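Long-range contacts in predicted acetamidase/formamidase (Thermoanaerobacter tengcongensis, PDB 3TKK), which probably hydrolyses carbon-nitrogen bonds in linear amides, and binds zinc and calcium ions: residues L180-L185 / G203-E208; G135-A140 / G156-T161; N272-Q277 / T284-L289. All coordinates share one frame; numbering follows the deposited sequence.

Interactions 1 and 2 share the calcium ion. Their centres lie about 10 Å apart. Asp184 of 180-185 bridges zinc and calcium, and Asn157 and Asp159 of 156-161 complete the protein ligands of the calcium. Within that site, Asp184 OD2 comes 2.9 Å from Asp159 OD1. The two contacts also share a sheet, because strands 180-186 and 133-138 are neighbours in it, with Gly183 N 2.9 Å from Val136 O. Interaction 3 is a hairpin that packs on 156-161, its centre about 14 Å from that of interaction 2. Thr160 OG1 meets Ser276 OG there at 2.7 Å. Interactions 1 and 3 do not touch; their centres are about 22 Å apart.

Interaction 1. Residues L180-L185 / G203-E208; sequences LALGDL and GKVLLE. With ZN (zinc ion), chain F; CA (calcium ion), chain G.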
loop_
_atom_site.group_PDB
_atom_site.type_symbol
_atom_site.label_atom_id
_atom_site.label_comp_id
_atom_site.label_asym_id
_atom_site.label_seq_id
_atom_site.Cartn_x
_atom_site.Cartn_y
_atom_site.Cartn_z
ATOM N N LEU A 180 -4.032 -27.542 6.437
ATOM C CA LEU A 180 -3.740 -26.188 6.866
ATOM C C LEU A 180 -2.572 -26.187 7.780
ATOM O O LEU A 180 -2.503 -27.074 8.652
ATOM C CB LEU A 180 -4.941 -25.651 7.546
ATOM C CG LEU A 180 -4.841 -24.285 8.302
ATOM C CD1 LEU A 180 -4.781 -23.052 7.262
ATOM C CD2 LEU A 180 -6.009 -24.109 9.129
ATOM N N ALA A 181 -1.643 -25.224 7.641
ATOM C CA ALA A 181 -0.555 -25.068 8.668
ATOM C C ALA A 181 -0.274 -23.538 8.795
ATOM O O ALA A 181 -0.592 -22.744 7.865
ATOM C CB ALA A 181 0.701 -25.759 8.361
ATOM N N LEU A 182 0.133 -23.169 10.010
ATOM C CA LEU A 182 0.409 -21.714 10.347
ATOM C C LEU A 182 1.636 -21.511 11.237
ATOM O O LEU A 182 2.021 -22.355 12.056
ATOM C CB LEU A 182 -0.829 -20.911 10.745
ATOM C CG LEU A 182 -1.430 -21.428 12.138
ATOM C CD1 LEU A 182 -2.308 -20.511 12.779
ATOM C CD2 LEU A 182 -2.296 -22.562 11.777
ATOM N N GLY A 183 2.269 -20.389 11.119
ATOM C CA GLY A 183 3.278 -20.068 12.082
ATOM C C GLY A 183 3.756 -18.629 11.838
ATOM O O GLY A 183 3.061 -17.858 11.252
ATOM N N ASP A 184 5.024 -18.386 12.170
ATOM C CA ASP A 184 5.679 -17.074 11.983
ATOM C C ASP A 184 4.897 -15.952 12.455
ATOM O O ASP A 184 4.698 -15.014 11.631
ATOM C CB ASP A 184 5.952 -16.925 10.443
ATOM C CG ASP A 184 6.647 -15.634 10.056
ATOM O OD1 ASP A 184 7.556 -15.224 10.747
ATOM O OD2 ASP A 184 6.368 -14.985 8.994
ATOM N N LEU A 185 4.435 -15.980 13.732
ATOM C CA LEU A 185 3.759 -14.876 14.288
ATOM C C LEU A 185 4.677 -13.669 14.473
ATOM O O LEU A 185 5.924 -13.849 14.665
ATOM C CB LEU A 185 3.029 -15.171 15.674
ATOM C CG LEU A 185 2.176 -16.454 15.867
ATOM C CD1 LEU A 185 1.525 -16.632 17.386
ATOM C CD2 LEU A 185 1.095 -16.558 14.886
ATOM N N GLY A 203 3.913 -18.041 19.900
ATOM C CA GLY A 203 2.663 -17.729 20.470
ATOM C C GLY A 203 1.623 -18.792 20.227
ATOM O O GLY A 203 1.960 -19.934 19.836
ATOM N N LYS A 204 0.384 -18.360 20.250
ATOM C CA LYS A 204 -0.750 -19.298 20.220
ATOM C C LYS A 204 -1.941 -18.591 19.492
ATOM O O LYS A 204 -2.182 -17.374 19.728
ATOM C CB LYS A 204 -1.073 -19.640 21.684
ATOM C CG LYS A 204 -2.234 -20.560 21.880
ATOM C CD LYS A 204 -2.302 -21.252 23.353
ATOM C CE LYS A 204 -3.593 -22.279 23.403
ATOM N NZ LYS A 204 -3.641 -23.795 24.021
ATOM N N VAL A 205 -2.583 -19.288 18.543
ATOM C CA VAL A 205 -3.640 -18.699 17.676
ATOM C C VAL A 205 -4.904 -19.534 17.955
ATOM O O VAL A 205 -4.872 -20.809 17.767
ATOM C CB VAL A 205 -3.307 -18.843 16.171
ATOM C CG1 VAL A 205 -4.547 -18.430 15.253
ATOM C CG2 VAL A 205 -2.045 -18.036 15.822
ATOM N N LEU A 206 -5.977 -18.886 18.481
ATOM C CA LEU A 206 -7.326 -19.485 18.434
ATOM C C LEU A 206 -8.010 -19.278 17.100
ATOM O O LEU A 206 -8.327 -18.103 16.723
ATOM C CB LEU A 206 -8.230 -19.004 19.608
ATOM C CG LEU A 206 -9.646 -19.614 19.696
ATOM C CD1 LEU A 206 -9.644 -21.114 19.950
ATOM C CD2 LEU A 206 -10.547 -18.978 20.930
ATOM N N LEU A 207 -8.216 -20.362 16.330
ATOM C CA LEU A 207 -8.882 -20.221 15.031
ATOM C C LEU A 207 -10.032 -21.226 14.862
ATOM O O LEU A 207 -10.191 -22.235 15.614
ATOM C CB LEU A 207 -7.961 -20.364 13.881
ATOM C CG LEU A 207 -7.132 -21.647 13.836
ATOM C CD1 LEU A 207 -8.012 -22.749 13.357
ATOM C CD2 LEU A 207 -5.823 -21.453 12.960
ATOM N N GLU A 208 -10.825 -20.973 13.842
ATOM C CA GLU A 208 -11.914 -21.895 13.546
ATOM C C GLU A 208 -11.837 -22.172 12.061
ATOM O O GLU A 208 -11.388 -21.302 11.322
ATOM C CB GLU A 208 -13.260 -21.271 13.907
ATOM C CG GLU A 208 -14.361 -22.072 13.281
ATOM C CD GLU A 208 -15.770 -21.555 13.586
ATOM O OE1 GLU A 208 -15.915 -20.862 14.627
ATOM O OE2 GLU A 208 -16.709 -21.844 12.780
HETATM ZN ZN ZN F . 8.548 -13.367 10.473
HETATM CA CA CA G . 7.621 -14.184 7.204
HETATM O O HOH W 1 9.034 -12.678 8.618
HETATM O O HOH W 2 9.310 -15.975 7.584
HETATM O O HOH W 3 9.653 -13.868 5.851
#
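Leu185 lies against the start of 203-208 in the tight part of this contact. Its CD1 sits 3.5 Å from Gly203 CA, closer than usual for two carbons. Gly203 has no CB, and one here would run into that methyl. The other branch of Leu185, CD2, meets Val205 CG2 at 3.6 Å. Further along, Leu182 comes tip to tip with its partners. Its CD1 lies 3.6 Å from Leu207 CD2 and 3.9 Å from Val205 CB. CG of Leu182 stands between the backbone N and the carbonyl carbon (chi1 67°), which sends both methyls toward the opposing strand. The two strands belong to different sheets packed face to face. The axes of the two segments pass 8.5 Å apart at 129°, and the layer between them is apolar. Val34 of strand 31-36 and Ile134 of strand 133-138 add to this layer. The far side of 203-208 is looser and partly exposed. Lys204 points away from the interface, and its NZ forms a salt bridge with Glu33. The far side of 180-185 carries the metals. Asp184 OD1 binds zinc at 2.1 Å, and its OD2 binds calcium at 2.3 Å. Water 1 also bridges the two ions. Cys39, here oxidised to 3-sulfinoalanine, His186 and Glu200 complete the protein ligands of the zinc, while Asn157 and Asp159 serve the calcium.

Interaction 2. Residues G135-A140 / G156-T161; sequences GVIGVA and GNMDTT. With CA (calcium ion), chain G.
Gly135 and Asp159 are joined by a backbone hydrogen bond. Asp159 N gives it to Gly135 O at 3.0 Å, in the carbonyl plane and on a lone pair. Water 4 also donates to Gly135 O and accepts from Thr160 N, so it ties the loop to the same carbonyl. Ile137 and Gly156 form an antiparallel hydrogen-bonded pair. The bond from Gly156 N to Ile137 O is 2.8 Å long. Gly156 O takes two N-H groups, from Ile137 and Met158, which arrive from opposite faces of its plane. The bond from Met158 closes an inverse gamma turn centred on Asn157. Val136 CA adds a CA-H...O contact to Gly156 O. The backbone of Gly156 (phi 97°, psi -135°) would jam a CB against the preceding carbonyl.

The tight turn at Asn157 brings two protein ligands of the calcium together. Asn157 OD1 binds calcium at 2.3 Å. Asp159 chelates the ion with OD1 at 2.3 Å and OD2 at 2.6 Å. With Asp184 and three waters, they give it seven oxygen ligands. Asn157 ND2 donates hydrogen bonds to water 3, itself a calcium ligand, and to Gly149 O. This fixes the flip of the amide. Asp159 OD1 lies 3.4 Å from Gly135 CA, where a CB would collide with it, so glycine leaves room for this ligand.

Ile137 CG2 and Met158 CE form the apolar contact, at 3.8 Å. The Met158 chain bends at chi3 (-83°) to bring CE there. Val136 CG2 is a methyl packed against Asn157 OD1, at 3.5 Å.

Strand 133-138 bonds on to strand 180-186, which supplies Asp184. Ile137 and Met158 both pack on Phe171 of strand 168-172, and Thr160 touches Thr284 of strand 283-290.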
loop_
_atom_site.group_PDB
_atom_site.type_symbol
_atom_site.label_atom_id
_atom_site.label_comp_id
_atom_site.label_asym_id
_atom_site.label_seq_id
_atom_site.Cartn_x
_atom_site.Cartn_y
_atom_site.Cartn_z
ATOM N N GLY A 135 2.253 -14.446 10.022
ATOM C CA GLY A 135 2.989 -14.249 8.773
ATOM C C GLY A 135 2.862 -15.409 7.765
ATOM O O GLY A 135 2.862 -15.190 6.558
ATOM N N VAL A 136 2.850 -16.665 8.266
ATOM C CA VAL A 136 2.855 -17.867 7.415
ATOM C C VAL A 136 1.491 -18.558 7.729
ATOM O O VAL A 136 1.185 -18.932 8.885
ATOM C CB VAL A 136 3.972 -18.745 7.807
ATOM C CG1 VAL A 136 3.800 -20.201 7.289
ATOM C CG2 VAL A 136 5.347 -18.206 7.190
ATOM N N ILE A 137 0.675 -18.774 6.702
ATOM C CA ILE A 137 -0.530 -19.530 6.930
ATOM C C ILE A 137 -1.014 -19.958 5.554
ATOM O O ILE A 137 -0.939 -19.171 4.588
ATOM C CB ILE A 137 -1.654 -18.795 7.615
ATOM C CG1 ILE A 137 -2.883 -19.719 7.649
ATOM C CG2 ILE A 137 -1.961 -17.401 6.895
ATOM C CD1 ILE A 137 -4.005 -19.005 8.837
ATOM N N GLY A 138 -1.353 -21.244 5.415
ATOM C CA GLY A 138 -1.619 -21.778 4.068
ATOM C C GLY A 138 -2.143 -23.193 4.089
ATOM O O GLY A 138 -2.212 -23.849 5.150
ATOM N N VAL A 139 -2.458 -23.702 2.912
ATOM C CA VAL A 139 -2.815 -25.085 2.720
ATOM C C VAL A 139 -1.825 -25.684 1.713
ATOM O O VAL A 139 -0.973 -24.997 1.201
ATOM C CB VAL A 139 -4.215 -25.144 2.076
ATOM C CG1 VAL A 139 -5.240 -24.424 2.968
ATOM C CG2 VAL A 139 -4.162 -24.444 0.561
ATOM N N ALA A 140 -1.939 -26.994 1.479
ATOM C CA ALA A 140 -1.014 -27.641 0.568
ATOM C C ALA A 140 -1.328 -27.235 -0.868
ATOM O O ALA A 140 -2.470 -27.140 -1.264
ATOM C CB ALA A 140 -1.072 -29.195 0.684
ATOM N N GLY A 156 0.924 -19.494 2.583
ATOM C CA GLY A 156 2.364 -19.643 2.975
ATOM C C GLY A 156 2.878 -18.302 3.545
ATOM O O GLY A 156 2.177 -17.663 4.278
ATOM N N ASN A 157 4.054 -17.857 3.142
ATOM C CA ASN A 157 4.724 -16.717 3.858
ATOM C C ASN A 157 4.302 -15.418 3.157
ATOM O O ASN A 157 5.076 -14.756 2.439
ATOM C CB ASN A 157 6.228 -16.858 3.704
ATOM C CG ASN A 157 7.013 -15.892 4.586
ATOM O OD1 ASN A 157 6.524 -15.321 5.535
ATOM N ND2 ASN A 157 8.287 -15.706 4.233
ATOM N N MET A 158 3.090 -15.059 3.405
ATOM C CA MET A 158 2.497 -13.883 2.807
ATOM C C MET A 158 2.738 -12.568 3.610
ATOM O O MET A 158 2.442 -11.523 3.063
ATOM C CB MET A 158 0.986 -14.088 2.693
ATOM C CG MET A 158 0.522 -15.272 1.940
ATOM S SD MET A 158 -1.283 -15.367 1.759
ATOM C CE MET A 158 -1.608 -16.112 3.347
ATOM N N ASP A 159 3.135 -12.654 4.911
ATOM C CA ASP A 159 3.498 -11.506 5.783
ATOM C C ASP A 159 2.559 -10.371 5.506
ATOM O O ASP A 159 2.950 -9.200 5.202
ATOM C CB ASP A 159 4.951 -11.049 5.657
ATOM C CG ASP A 159 5.967 -12.059 6.289
ATOM O OD1 ASP A 159 5.657 -12.914 7.155
ATOM O OD2 ASP A 159 7.062 -12.179 5.706
ATOM N N THR A 160 1.284 -10.691 5.727
ATOM C CA THR A 160 0.207 -9.736 5.557
ATOM C C THR A 160 -0.400 -9.214 6.864
ATOM O O THR A 160 -0.948 -10.019 7.637
ATOM C CB THR A 160 -0.863 -10.387 4.587
ATOM O OG1 THR A 160 -0.260 -10.553 3.259
ATOM C CG2 THR A 160 -2.081 -9.462 4.539
ATOM N N THR A 161 -0.374 -7.871 7.127
ATOM C CA THR A 161 -0.636 -7.336 8.407
ATOM C C THR A 161 -2.121 -7.518 8.665
ATOM O O THR A 161 -2.519 -7.598 9.811
ATOM C CB THR A 161 -0.392 -5.731 8.402
ATOM O OG1 THR A 161 -0.946 -5.226 7.157
ATOM C CG2 THR A 161 1.274 -5.452 8.440
HETATM CA CA CA G . 7.621 -14.184 7.204
HETATM O O HOH W 4 0.563 -13.417 6.535
HETATM O O HOH W 3 9.653 -13.868 5.851
HETATM O O HOH W 1 9.034 -12.678 8.618
HETATM O O HOH W 2 9.310 -15.975 7.584
#

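Interaction 3. Residues N272-Q277 / T284-L289; sequences NAQISQ and TARFSL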
loop_
_atom_site.group_PDB
_atom_site.type_symbol
_atom_site.label_atom_id
_atom_site.label_comp_id
_atom_site.label_asym_id
_atom_site.label_seq_id
_atom_site.Cartn_x
_atom_site.Cartn_y
_atom_site.Cartn_z
ATOM N N ASN A 272 -7.990 -0.211 -3.172
ATOM C CA ASN A 272 -6.652 0.255 -2.756
ATOM C C ASN A 272 -5.678 -0.851 -3.002
ATOM O O ASN A 272 -5.777 -1.947 -2.350
ATOM C CB ASN A 272 -6.655 0.645 -1.231
ATOM C CG ASN A 272 -7.466 1.870 -0.954
ATOM O OD1 ASN A 272 -7.194 2.910 -1.494
ATOM N ND2 ASN A 272 -8.453 1.777 -0.052
ATOM N N ALA A 273 -4.788 -0.662 -3.956
ATOM C CA ALA A 273 -3.727 -1.633 -4.116
ATOM C C ALA A 273 -2.747 -1.410 -2.950
ATOM O O ALA A 273 -2.419 -0.276 -2.701
ATOM C CB ALA A 273 -3.066 -1.358 -5.422
ATOM N N GLN A 274 -2.221 -2.466 -2.307
ATOM C CA GLN A 274 -1.489 -2.267 -1.024
ATOM C C GLN A 274 -0.371 -3.303 -1.093
ATOM O O GLN A 274 -0.370 -4.215 -1.959
ATOM C CB GLN A 274 -2.434 -2.524 0.141
ATOM C CG GLN A 274 -3.600 -1.527 0.173
ATOM C CD GLN A 274 -4.397 -1.599 1.462
ATOM O OE1 GLN A 274 -4.540 -2.710 1.984
ATOM N NE2 GLN A 274 -4.962 -0.436 1.981
ATOM N N ILE A 275 0.635 -3.098 -0.251
ATOM C CA ILE A 275 1.780 -3.937 -0.216
ATOM C C ILE A 275 1.821 -4.735 1.095
ATOM O O ILE A 275 1.585 -4.171 2.250
ATOM C CB ILE A 275 3.070 -3.056 -0.323
ATOM C CG1 ILE A 275 3.241 -2.479 -1.764
ATOM C CG2 ILE A 275 4.362 -3.883 -0.085
ATOM C CD1 ILE A 275 4.254 -1.289 -1.761
ATOM N N SER A 276 2.119 -6.029 0.941
ATOM C CA SER A 276 2.343 -6.895 2.140
ATOM C C SER A 276 3.755 -7.020 2.459
ATOM O O SER A 276 4.082 -6.620 3.536
ATOM C CB SER A 276 1.640 -8.239 2.084
ATOM O OG SER A 276 0.149 -8.106 2.090
ATOM N N GLN A 277 4.629 -7.516 1.465
ATOM C CA GLN A 277 6.014 -7.598 1.792
ATOM C C GLN A 277 6.770 -7.568 0.533
ATOM O O GLN A 277 6.288 -8.094 -0.527
ATOM C CB GLN A 277 6.424 -8.903 2.594
ATOM C CG GLN A 277 6.001 -10.246 2.019
ATOM C CD GLN A 277 6.921 -10.671 0.894
ATOM O OE1 GLN A 277 8.117 -10.257 0.909
ATOM N NE2 GLN A 277 6.483 -11.683 0.113
ATOM N N THR A 284 4.528 -9.899 -2.011
ATOM C CA THR A 284 3.165 -10.155 -1.848
ATOM C C THR A 284 2.483 -8.740 -1.802
ATOM O O THR A 284 2.899 -7.788 -1.095
ATOM C CB THR A 284 2.925 -10.876 -0.554
ATOM O OG1 THR A 284 3.550 -12.160 -0.580
ATOM C CG2 THR A 284 1.437 -11.072 -0.347
ATOM N N ALA A 285 1.369 -8.634 -2.533
ATOM C CA ALA A 285 0.581 -7.461 -2.577
ATOM C C ALA A 285 -0.831 -7.813 -2.389
ATOM O O ALA A 285 -1.202 -9.004 -2.380
ATOM C CB ALA A 285 0.703 -6.766 -4.030
ATOM N N ARG A 286 -1.639 -6.779 -2.286
ATOM C CA ARG A 286 -3.009 -7.026 -2.137
ATOM C C ARG A 286 -3.893 -6.021 -2.789
ATOM O O ARG A 286 -3.434 -4.928 -3.107
ATOM C CB ARG A 286 -3.339 -7.210 -0.686
ATOM C CG ARG A 286 -3.155 -6.080 0.200
ATOM C CD ARG A 286 -3.116 -6.535 1.680
ATOM N NE ARG A 286 -3.119 -5.280 2.451
ATOM C CZ ARG A 286 -2.073 -4.774 3.126
ATOM N NH1 ARG A 286 -1.016 -5.524 3.381
ATOM N NH2 ARG A 286 -2.216 -3.601 3.792
ATOM N N PHE A 287 -5.153 -6.376 -3.039
ATOM C CA PHE A 287 -6.135 -5.334 -3.427
ATOM C C PHE A 287 -7.376 -5.296 -2.548
ATOM O O PHE A 287 -8.097 -6.277 -2.411
ATOM C CB PHE A 287 -6.513 -5.528 -4.905
ATOM C CG PHE A 287 -7.373 -4.390 -5.437
ATOM C CD1 PHE A 287 -6.792 -3.156 -5.696
ATOM C CD2 PHE A 287 -8.717 -4.595 -5.767
ATOM C CE1 PHE A 287 -7.530 -2.077 -6.142
ATOM C CE2 PHE A 287 -9.463 -3.479 -6.248
ATOM C CZ PHE A 287 -8.869 -2.259 -6.500
ATOM N N SER A 288 -7.672 -4.140 -1.948
ATOM C CA SER A 288 -8.609 -4.130 -0.853
ATOM C C SER A 288 -9.787 -3.268 -1.246
ATOM O O SER A 288 -9.573 -2.124 -1.684
ATOM C CB SER A 288 -7.865 -3.415 0.253
ATOM O OG SER A 288 -8.579 -3.284 1.413
ATOM N N LEU A 289 -11.033 -3.717 -0.947
ATOM C CA LEU A 289 -12.277 -2.934 -1.074
ATOM C C LEU A 289 -13.015 -2.885 0.277
ATOM O O LEU A 289 -12.918 -3.790 1.065
ATOM C CB LEU A 289 -13.205 -3.549 -2.115
ATOM C CG LEU A 289 -12.706 -3.314 -3.535
ATOM C CD1 LEU A 289 -13.172 -4.451 -4.514
ATOM C CD2 LEU A 289 -13.215 -1.889 -3.992
HETATM O O HOH W 5 -9.174 -0.550 1.534
HETATM O O HOH W 6 -6.918 -3.261 3.412
#
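Gln274 OE1 is gripped by Arg286 and by a water. Arg286 NE donates to it at 3.0 Å, with a bent N-H...O angle of 135°. Arg286 NH2 adds a weak bond, and water 6 donates a third. The Gln274 amide stands nearly upright to the guanidinium, with the planes 89° apart. Gln274 CB lies over one guanidinium face. At the edge, near the plane, NH1 donates to Ser276 OG at 3.1 Å. Arg286 NH2 also forms a salt bridge with Asp191 of the same chain. A leucine in place of Arg286 would probably leave Asp191 without its salt bridge, and Gln274 OE1 and Ser276 OG without their donor from the guanidinium. The strands form an antiparallel hairpin with a classic beta bulge, and 272-277 is outermost in its sheet within this chain. Ser276 N and Gln277 N both donate to Thr284 O, at 2.8 Å and 3.1 Å. Within the bulge, the Gln277 chain bends at chi2 (79°), and NE2 reaches Thr284 OG1 at 3.1 Å. NE2 is bonded to Leu282 O as well, and Thr284 OG1 to Ser233 OG. Ala273, Ile275, Ala285 and Phe287 line the opposite face, where Phe287 CD1 is 4.1 Å from Ala273 CB. Ile275 packs on Ile275 of the second subunit, and Ala273 makes backbone hydrogen bonds to it. Asn272 OD1 accepts from Asp191 N of that subunit.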